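Local atomic coordinates of intradiol ring-cleavage dioxygenase (Streptomyces sp. SirexAA-E, PDB entry 4ILV), a protein that probably cleaves catechol-type rings between their two hydroxylated carbons with a ferric ion and dioxygen, as a secreted dioxygenase fused to a carbohydrate-binding module. Residues I119-Y124 with L147-E152; G93-T98 with T128-V133; Q39-Y44 with H132-A137. One frame throughout, in Å; residues are numbered along the deposited sequence.

In the fold
All three contacts reach the ferric ion, and each holds at least one of its four protein ligands: Y124 in contact 1, Y95, H130 and H132 in contact 2, and H132 again in contact 3. Contact 3 shares H132 and V133 with contact 2 and meets H132 at its ND1 edge, through a water, while NE2 binds the iron. Centres of contacts 1 and 2 lie about 10 Å apart, those of 2 and 3 about 11 Å, and those of 1 and 3 about 16 Å. Contacts 1 and 2 are joined by the salt bridge of E152 OE1 to R129 NE at 2.7 Å. Strands 130-136 (contacts 2 and 3) and 143-148 (contact 1) are neighbours in one antiparallel sheet.

Contact 1: I119-Y124 with L147-E152; sequences IVPGLY and LYFPGE. With FE (Fe (III) ion), chain C.
A single aromatic ring, that of F149, bridges two backbones whose nearest CA atoms, in V120 and F149, are 9.4 Å apart. The contact belongs to the beta-sandwich fold of the intradiol dioxygenases. Segment 119-124 leaves strand 113-119 of one sheet, while segment 147-152 leaves strand 143-148 of the other and runs into a type II beta turn from F149 to E152. The turn has G151 at its third position, with a positive phi of 80°. In F149, CG lies beside the backbone N and anti to the carbonyl carbon, a torsion (chi1 -69°) that carries the CZ end of the ring across to P121. The two side chains come from opposite directions, and P121 CD lies 3.6 Å from F149 CZ, approaching the ring obliquely. P121 CG completes the touch, 4.0 Å from F149 CE2. V120 adds a looser apolar approach, its CG1 lying 4.3 Å from F149 CE1. All three residues are buried, and L65 and I131, from the two sheets, also pack on F149. A polar link runs beside this apolar one: R129 donates to P121 O and forms a salt bridge with E152, tying the segments through a third party. Beyond P121 the loop delivers Y124 to the iron, where the metal lies in the plane of the phenol ring, at its edge, and Y124 OH binds the ferric ion at 2.1 Å.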
loop_
_atom_site.group_PDB
_atom_site.type_symbol
_atom_site.label_atom_id
_atom_site.label_comp_id
_atom_site.label_asym_id
_atom_site.label_seq_id
_atom_site.Cartn_x
_atom_site.Cartn_y
_atom_site.Cartn_z
ATOM N N ILE A 119 -2.518 -9.931 -3.244
ATOM C CA ILE A 119 -2.606 -10.228 -4.681
ATOM C C ILE A 119 -2.773 -8.912 -5.420
ATOM O O ILE A 119 -3.088 -7.898 -4.807
ATOM C CB ILE A 119 -3.749 -11.257 -5.061
ATOM C CG1 ILE A 119 -5.058 -10.947 -4.343
ATOM C CG2 ILE A 119 -3.335 -12.675 -4.669
ATOM C CD1 ILE A 119 -5.841 -9.767 -4.901
ATOM N N VAL A 120 -2.559 -8.920 -6.725
ATOM C CA VAL A 120 -2.683 -7.691 -7.493
ATOM C C VAL A 120 -4.147 -7.276 -7.439
ATOM O O VAL A 120 -5.014 -8.064 -7.803
ATOM C CB VAL A 120 -2.237 -7.922 -8.946
ATOM C CG1 VAL A 120 -2.446 -6.678 -9.788
ATOM C CG2 VAL A 120 -0.752 -8.356 -8.986
ATOM N N PRO A 121 -4.437 -6.057 -6.942
ATOM C CA PRO A 121 -5.855 -5.670 -6.880
ATOM C C PRO A 121 -6.475 -5.547 -8.270
ATOM O O PRO A 121 -5.809 -5.146 -9.227
ATOM C CB PRO A 121 -5.832 -4.311 -6.185
ATOM C CG PRO A 121 -4.411 -3.765 -6.439
ATOM C CD PRO A 121 -3.534 -4.998 -6.460
ATOM N N GLY A 122 -7.750 -5.901 -8.370
ATOM C CA GLY A 122 -8.465 -5.798 -9.624
ATOM C C GLY A 122 -8.944 -4.381 -9.903
ATOM O O GLY A 122 -9.050 -3.547 -8.995
ATOM N N LEU A 123 -9.221 -4.105 -11.175
ATOM C CA LEU A 123 -9.785 -2.823 -11.578
ATOM C C LEU A 123 -11.283 -2.719 -11.262
ATOM O O LEU A 123 -12.021 -3.715 -11.339
ATOM C CB LEU A 123 -9.595 -2.616 -13.073
ATOM C CG LEU A 123 -8.179 -2.446 -13.602
ATOM C CD1 LEU A 123 -8.268 -2.210 -15.105
ATOM C CD2 LEU A 123 -7.489 -1.291 -12.908
ATOM N N TYR A 124 -11.721 -1.498 -10.962
ATOM C CA TYR A 124 -13.129 -1.197 -10.743
ATOM C C TYR A 124 -13.471 0.149 -11.403
ATOM O O TYR A 124 -12.567 0.819 -11.902
ATOM C CB TYR A 124 -13.470 -1.265 -9.245
ATOM C CG TYR A 124 -12.778 -0.274 -8.334
ATOM C CD1 TYR A 124 -13.295 1.007 -8.145
ATOM C CD2 TYR A 124 -11.651 -0.636 -7.615
ATOM C CE1 TYR A 124 -12.690 1.906 -7.289
ATOM C CE2 TYR A 124 -11.026 0.269 -6.749
ATOM C CZ TYR A 124 -11.556 1.534 -6.589
ATOM O OH TYR A 124 -10.959 2.438 -5.739
ATOM N N LEU A 147 -0.747 3.657 -3.511
ATOM C CA LEU A 147 0.357 3.181 -4.339
ATOM C C LEU A 147 -0.139 2.739 -5.708
ATOM O O LEU A 147 -1.177 2.079 -5.811
ATOM C CB LEU A 147 1.076 2.022 -3.653
ATOM C CG LEU A 147 1.517 2.284 -2.210
ATOM C CD1 LEU A 147 2.204 1.053 -1.638
ATOM C CD2 LEU A 147 2.422 3.521 -2.097
ATOM N N TYR A 148 0.611 3.084 -6.754
ATOM C CA TYR A 148 0.214 2.760 -8.128
ATOM C C TYR A 148 1.173 1.776 -8.779
ATOM O O TYR A 148 2.264 1.527 -8.263
ATOM C CB TYR A 148 0.098 4.024 -8.986
ATOM C CG TYR A 148 -0.991 4.959 -8.510
ATOM C CD1 TYR A 148 -2.323 4.687 -8.777
ATOM C CD2 TYR A 148 -0.687 6.107 -7.790
ATOM C CE1 TYR A 148 -3.328 5.530 -8.348
ATOM C CE2 TYR A 148 -1.690 6.958 -7.352
ATOM C CZ TYR A 148 -3.014 6.653 -7.634
ATOM O OH TYR A 148 -4.030 7.478 -7.216
ATOM N N PHE A 149 0.743 1.234 -9.917
ATOM C CA PHE A 149 1.453 0.191 -10.643
ATOM C C PHE A 149 1.991 0.725 -11.952
ATOM O O PHE A 149 1.297 1.469 -12.643
ATOM C CB PHE A 149 0.495 -0.984 -10.939
ATOM C CG PHE A 149 0.092 -1.735 -9.710
ATOM C CD1 PHE A 149 0.641 -2.972 -9.429
ATOM C CD2 PHE A 149 -0.802 -1.182 -8.809
ATOM C CE1 PHE A 149 0.293 -3.659 -8.272
ATOM C CE2 PHE A 149 -1.167 -1.865 -7.654
ATOM C CZ PHE A 149 -0.612 -3.107 -7.385
ATOM N N PRO A 150 3.223 0.323 -12.312
ATOM C CA PRO A 150 3.846 0.796 -13.547
ATOM C C PRO A 150 3.180 0.186 -14.769
ATOM O O PRO A 150 2.829 -0.992 -14.757
ATOM C CB PRO A 150 5.288 0.282 -13.427
ATOM C CG PRO A 150 5.172 -0.949 -12.592
ATOM C CD PRO A 150 4.083 -0.633 -11.590
ATOM N N GLY A 151 3.015 0.992 -15.810
ATOM C CA GLY A 151 2.604 0.500 -17.112
ATOM C C GLY A 151 1.120 0.233 -17.272
ATOM O O GLY A 151 0.699 -0.346 -18.268
ATOM N N GLU A 152 0.323 0.662 -16.301
ATOM C CA GLU A 152 -1.126 0.492 -16.379
ATOM C C GLU A 152 -1.769 1.511 -17.306
ATOM O O GLU A 152 -1.607 2.712 -17.100
ATOM C CB GLU A 152 -1.736 0.641 -14.997
ATOM C CG GLU A 152 -1.432 -0.493 -14.069
ATOM C CD GLU A 152 -2.205 -1.752 -14.410
ATOM O OE1 GLU A 152 -1.816 -2.810 -13.901
ATOM O OE2 GLU A 152 -3.208 -1.685 -15.168
HETATM FE FE FE C . -9.841 2.417 -4.016
#

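Contact 2: G93-T98 with T128-V133; sequences GAYDMT and TRHIHV. With FE (Fe (III) ion), chain C.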
loop_
_atom_site.group_PDB
_atom_site.type_symbol
_atom_site.label_atom_id
_atom_site.label_comp_id
_atom_site.label_asym_id
_atom_site.label_seq_id
_atom_site.Cartn_x
_atom_site.Cartn_y
_atom_site.Cartn_z
ATOM N N GLY A 93 -11.852 -6.654 -8.061
ATOM C CA GLY A 93 -12.113 -5.237 -7.890
ATOM C C GLY A 93 -13.107 -4.880 -6.794
ATOM O O GLY A 93 -13.537 -3.735 -6.704
ATOM N N ALA A 94 -13.453 -5.833 -5.937
ATOM C CA ALA A 94 -14.406 -5.546 -4.862
ATOM C C ALA A 94 -13.715 -5.301 -3.521
ATOM O O ALA A 94 -12.773 -6.020 -3.167
ATOM C CB ALA A 94 -15.439 -6.691 -4.740
ATOM N N TYR A 95 -14.186 -4.299 -2.775
ATOM C CA TYR A 95 -13.713 -4.082 -1.405
ATOM C C TYR A 95 -14.660 -4.795 -0.445
ATOM O O TYR A 95 -15.863 -4.891 -0.701
ATOM C CB TYR A 95 -13.675 -2.588 -1.040
ATOM C CG TYR A 95 -12.597 -1.787 -1.742
ATOM C CD1 TYR A 95 -11.374 -1.527 -1.112
ATOM C CD2 TYR A 95 -12.795 -1.283 -3.023
ATOM C CE1 TYR A 95 -10.375 -0.793 -1.750
ATOM C CE2 TYR A 95 -11.800 -0.534 -3.668
ATOM C CZ TYR A 95 -10.588 -0.302 -3.028
ATOM O OH TYR A 95 -9.590 0.426 -3.654
ATOM N N ASP A 96 -14.131 -5.269 0.676
ATOM C CA ASP A 96 -14.968 -5.945 1.666
ATOM C C ASP A 96 -15.503 -4.932 2.667
ATOM O O ASP A 96 -14.746 -4.407 3.477
ATOM C CB ASP A 96 -14.165 -7.051 2.367
ATOM C CG ASP A 96 -15.006 -7.875 3.344
ATOM O OD1 ASP A 96 -16.243 -7.719 3.397
ATOM O OD2 ASP A 96 -14.409 -8.701 4.060
ATOM N N MET A 97 -16.802 -4.638 2.593
ATOM C CA MET A 97 -17.420 -3.675 3.509
ATOM C C MET A 97 -18.063 -4.325 4.735
ATOM O O MET A 97 -18.359 -3.655 5.723
ATOM C CB MET A 97 -18.466 -2.814 2.786
ATOM C CG MET A 97 -17.899 -1.910 1.694
ATOM S SD MET A 97 -16.356 -1.060 2.121
ATOM C CE MET A 97 -16.830 -0.071 3.539
ATOM N N THR A 98 -18.294 -5.629 4.666
ATOM C CA THR A 98 -18.946 -6.321 5.770
ATOM C C THR A 98 -17.875 -6.869 6.712
ATOM O O THR A 98 -18.041 -6.830 7.935
ATOM C CB THR A 98 -19.917 -7.420 5.277
ATOM O OG1 THR A 98 -19.190 -8.570 4.840
ATOM C CG2 THR A 98 -20.739 -6.892 4.118
ATOM N N THR A 128 -7.697 3.687 -11.897
ATOM C CA THR A 128 -6.569 2.840 -12.235
ATOM C C THR A 128 -6.284 1.906 -11.057
ATOM O O THR A 128 -6.905 2.021 -9.998
ATOM C CB THR A 128 -5.324 3.662 -12.573
ATOM O OG1 THR A 128 -4.342 2.810 -13.172
ATOM C CG2 THR A 128 -4.756 4.307 -11.318
ATOM N N ARG A 129 -5.357 0.973 -11.245
ATOM C CA ARG A 129 -5.048 -0.004 -10.213
ATOM C C ARG A 129 -4.276 0.639 -9.037
ATOM O O ARG A 129 -3.332 1.410 -9.255
ATOM C CB ARG A 129 -4.230 -1.129 -10.837
ATOM C CG ARG A 129 -4.344 -2.425 -10.091
ATOM C CD ARG A 129 -3.531 -3.512 -10.753
ATOM N NE ARG A 129 -3.781 -3.595 -12.187
ATOM C CZ ARG A 129 -4.758 -4.286 -12.760
ATOM N NH1 ARG A 129 -5.633 -4.982 -12.030
ATOM N NH2 ARG A 129 -4.852 -4.275 -14.083
ATOM N N HIS A 130 -4.648 0.311 -7.800
ATOM C CA HIS A 130 -4.007 0.930 -6.634
ATOM C C HIS A 130 -4.172 0.131 -5.349
ATOM O O HIS A 130 -5.101 -0.644 -5.202
ATOM C CB HIS A 130 -4.584 2.335 -6.391
ATOM C CG HIS A 130 -6.061 2.333 -6.118
ATOM N ND1 HIS A 130 -6.998 2.160 -7.113
ATOM C CD2 HIS A 130 -6.757 2.443 -4.959
ATOM C CE1 HIS A 130 -8.210 2.174 -6.581
ATOM N NE2 HIS A 130 -8.094 2.345 -5.277
ATOM N N ILE A 131 -3.279 0.380 -4.400
ATOM C CA ILE A 131 -3.412 -0.126 -3.042
ATOM C C ILE A 131 -3.462 1.072 -2.099
ATOM O O ILE A 131 -2.629 1.976 -2.202
ATOM C CB ILE A 131 -2.201 -1.001 -2.671
ATOM C CG1 ILE A 131 -2.230 -2.305 -3.467
ATOM C CG2 ILE A 131 -2.189 -1.299 -1.177
ATOM C CD1 ILE A 131 -0.954 -3.145 -3.277
ATOM N N HIS A 132 -4.426 1.094 -1.178
ATOM C CA HIS A 132 -4.516 2.210 -0.246
ATOM C C HIS A 132 -3.616 1.996 0.968
ATOM O O HIS A 132 -3.434 0.872 1.411
ATOM C CB HIS A 132 -5.943 2.382 0.254
ATOM C CG HIS A 132 -6.915 2.831 -0.791
ATOM N ND1 HIS A 132 -7.150 4.161 -1.062
ATOM C CD2 HIS A 132 -7.742 2.127 -1.604
ATOM C CE1 HIS A 132 -8.066 4.258 -2.012
ATOM N NE2 HIS A 132 -8.431 3.039 -2.365
ATOM N N VAL A 133 -3.077 3.079 1.518
ATOM C CA VAL A 133 -2.268 2.976 2.726
ATOM C C VAL A 133 -2.351 4.236 3.595
ATOM O O VAL A 133 -2.338 5.373 3.094
ATOM C CB VAL A 133 -0.784 2.624 2.397
ATOM C CG1 VAL A 133 -0.128 3.725 1.536
ATOM C CG2 VAL A 133 0.033 2.385 3.687
HETATM FE FE FE C . -9.841 2.417 -4.016
HETATM O O HOH W 1 -7.930 -1.197 -4.724
#
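The ferric site of the enzyme is the meeting point of Y95 with H130 and H132, one side chain from the 93-98 loop and two from segment 128-133. Y95 OH binds the iron at 2.0 Å, H130 NE2 at 2.2 Å and H132 NE2 at 2.3 Å. Sharing a metal brings the ligating atoms close without any hydrogen bond between them: Y95 OH is 2.9 Å from H130 NE2 and 3.1 Å from H132 NE2. The side chains of H130 and H132 each cross that of Y95 at about a right angle. Y95 OH sits in the plane of the H132 ring, at its edge, and the Y95 and H132 rings meet rim to rim with planes at 56°. With Y124, these residues make the two-tyrosine, two-histidine iron centre of the intradiol dioxygenase family, carried here on a beta-sandwich. H130 and H132, two residues apart, both bring NE2 to the iron, while I131 between them points away. In H130, CG stands between the backbone N and the carbonyl carbon (chi1 61°), a rotation that brings NE2 to the iron and leaves ND1 facing T128 O. There H130 ND1 donates to T128 O at 2.9 Å, a nearly straight bond (164°) lying in the imidazole plane, which further fixes the ring. Water 1 gives the phenolic oxygen a second partner, donating to Y95 OH at 2.6 Å and also to H130 O.

Contact 3: Q39-Y44 with H132-A137; sequences QMEGPY and HVKAQA. With FE (Fe (III) ion), chain C.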
loop_
_atom_site.group_PDB
_atom_site.type_symbol
_atom_site.label_atom_id
_atom_site.label_comp_id
_atom_site.label_asym_id
_atom_site.label_seq_id
_atom_site.Cartn_x
_atom_site.Cartn_y
_atom_site.Cartn_z
ATOM N N GLN A 39 -2.918 11.378 -0.561
ATOM C CA GLN A 39 -4.072 11.283 -1.451
ATOM C C GLN A 39 -5.317 10.979 -0.633
ATOM O O GLN A 39 -5.234 10.684 0.560
ATOM C CB GLN A 39 -3.867 10.209 -2.523
ATOM C CG GLN A 39 -2.787 10.548 -3.526
ATOM C CD GLN A 39 -2.981 9.869 -4.860
ATOM O OE1 GLN A 39 -3.464 8.740 -4.934
ATOM N NE2 GLN A 39 -2.608 10.564 -5.932
ATOM N N MET A 40 -6.477 11.054 -1.267
ATOM C CA MET A 40 -7.719 10.839 -0.538
ATOM C C MET A 40 -7.889 9.408 -0.011
ATOM O O MET A 40 -7.308 8.443 -0.527
ATOM C CB MET A 40 -8.923 11.297 -1.370
ATOM C CG MET A 40 -9.038 10.674 -2.747
ATOM S SD MET A 40 -10.489 11.320 -3.606
ATOM C CE MET A 40 -10.167 13.082 -3.529
ATOM N N GLU A 41 -8.671 9.299 1.054
ATOM C CA GLU A 41 -8.959 8.029 1.705
ATOM C C GLU A 41 -9.864 7.132 0.857
ATOM O O GLU A 41 -9.613 5.938 0.723
ATOM C CB GLU A 41 -9.624 8.320 3.051
ATOM C CG GLU A 41 -10.046 7.115 3.865
ATOM C CD GLU A 41 -10.623 7.522 5.213
ATOM O OE1 GLU A 41 -9.843 7.847 6.133
ATOM O OE2 GLU A 41 -11.865 7.562 5.337
ATOM N N GLY A 42 -10.908 7.719 0.282
ATOM C CA GLY A 42 -11.890 6.963 -0.474
ATOM C C GLY A 42 -12.981 6.451 0.448
ATOM O O GLY A 42 -12.789 6.394 1.668
ATOM N N PRO A 43 -14.143 6.090 -0.125
ATOM C CA PRO A 43 -15.278 5.633 0.681
ATOM C C PRO A 43 -15.056 4.261 1.316
ATOM O O PRO A 43 -15.759 3.925 2.263
ATOM C CB PRO A 43 -16.432 5.585 -0.334
ATOM C CG PRO A 43 -15.770 5.401 -1.651
ATOM C CD PRO A 43 -14.467 6.144 -1.561
ATOM N N TYR A 44 -14.076 3.501 0.827
ATOM C CA TYR A 44 -13.946 2.087 1.200
ATOM C C TYR A 44 -12.985 1.773 2.350
ATOM O O TYR A 44 -12.653 0.613 2.590
ATOM C CB TYR A 44 -13.631 1.248 -0.039
ATOM C CG TYR A 44 -14.670 1.434 -1.119
ATOM C CD1 TYR A 44 -16.025 1.457 -0.805
ATOM C CD2 TYR A 44 -14.301 1.650 -2.443
ATOM C CE1 TYR A 44 -16.983 1.655 -1.781
ATOM C CE2 TYR A 44 -15.260 1.848 -3.432
ATOM C CZ TYR A 44 -16.597 1.850 -3.093
ATOM O OH TYR A 44 -17.554 2.048 -4.068
ATOM N N HIS A 132 -4.426 1.094 -1.178
ATOM C CA HIS A 132 -4.516 2.210 -0.246
ATOM C C HIS A 132 -3.616 1.996 0.968
ATOM O O HIS A 132 -3.434 0.872 1.411
ATOM C CB HIS A 132 -5.943 2.382 0.254
ATOM C CG HIS A 132 -6.915 2.831 -0.791
ATOM N ND1 HIS A 132 -7.150 4.161 -1.062
ATOM C CD2 HIS A 132 -7.742 2.127 -1.604
ATOM C CE1 HIS A 132 -8.066 4.258 -2.012
ATOM N NE2 HIS A 132 -8.431 3.039 -2.365
ATOM N N VAL A 133 -3.077 3.079 1.518
ATOM C CA VAL A 133 -2.268 2.976 2.726
ATOM C C VAL A 133 -2.351 4.236 3.595
ATOM O O VAL A 133 -2.338 5.373 3.094
ATOM C CB VAL A 133 -0.784 2.624 2.397
ATOM C CG1 VAL A 133 -0.128 3.725 1.536
ATOM C CG2 VAL A 133 0.033 2.385 3.687
ATOM N N LYS A 134 -2.465 4.027 4.903
ATOM C CA LYS A 134 -2.290 5.106 5.872
ATOM C C LYS A 134 -1.009 4.846 6.662
ATOM O O LYS A 134 -0.824 3.748 7.178
ATOM C CB LYS A 134 -3.475 5.177 6.835
ATOM C CG LYS A 134 -4.726 5.761 6.220
ATOM C CD LYS A 134 -5.894 5.643 7.167
ATOM C CE LYS A 134 -7.145 6.223 6.547
ATOM N NZ LYS A 134 -7.123 7.710 6.608
ATOM N N ALA A 135 -0.140 5.855 6.756
ATOM C CA ALA A 135 1.118 5.743 7.487
ATOM C C ALA A 135 1.139 6.716 8.655
ATOM O O ALA A 135 0.809 7.892 8.498
ATOM C CB ALA A 135 2.320 6.027 6.553
ATOM N N GLN A 136 1.527 6.234 9.832
ATOM C CA GLN A 136 1.609 7.113 10.984
ATOM C C GLN A 136 2.827 6.805 11.831
ATOM O O GLN A 136 2.924 5.731 12.424
ATOM C CB GLN A 136 0.342 7.019 11.839
ATOM C CG GLN A 136 0.282 8.052 12.963
ATOM C CD GLN A 136 -0.977 7.944 13.800
ATOM O OE1 GLN A 136 -1.569 6.870 13.920
ATOM N NE2 GLN A 136 -1.400 9.064 14.382
ATOM N N ALA A 137 3.756 7.754 11.863
ATOM C CA ALA A 137 4.902 7.699 12.752
ATOM C C ALA A 137 4.409 7.986 14.170
ATOM O O ALA A 137 3.455 8.744 14.350
ATOM C CB ALA A 137 5.935 8.739 12.331
HETATM FE FE FE C . -9.841 2.417 -4.016
HETATM O O HOH W 2 -5.923 6.256 0.299
#
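E41 meets K134 through the outer half of its side chain. From CB the chain heads straight out, CG lying opposite the backbone N (chi1 178°) and the next bond also extended, a course that carries the carboxylate across to K134. CG comes first, 4.1 Å from K134 CE; CD follows, 3.8 Å from K134 NZ. At the tip, E41 OE1 accepts from K134 NZ at 2.8 Å in a salt bridge that uses the anti lone pair, the one away from the other carboxylate oxygen. K134 reaches it by bending at its last torsion, and its ammonium also hydrogen-bonds T144 OG1 and makes a cation-pi contact with F45. This joins the N-terminal loop, before strand 64-72, to an inner strand of the antiparallel sheet of the beta-sandwich. Replacing E41 by an alanine would probably leave K134 without its carboxylate mate, its ammonium held by T144 and F45 but with one charge partner lost. The same loop backs the iron ligand H132: water 2 lies in the imidazole plane, accepting from H132 ND1 at 2.8 Å and donating to M40 O at 2.7 Å. E41 O lies obliquely to the ring, 3.5 Å from H132 ND1.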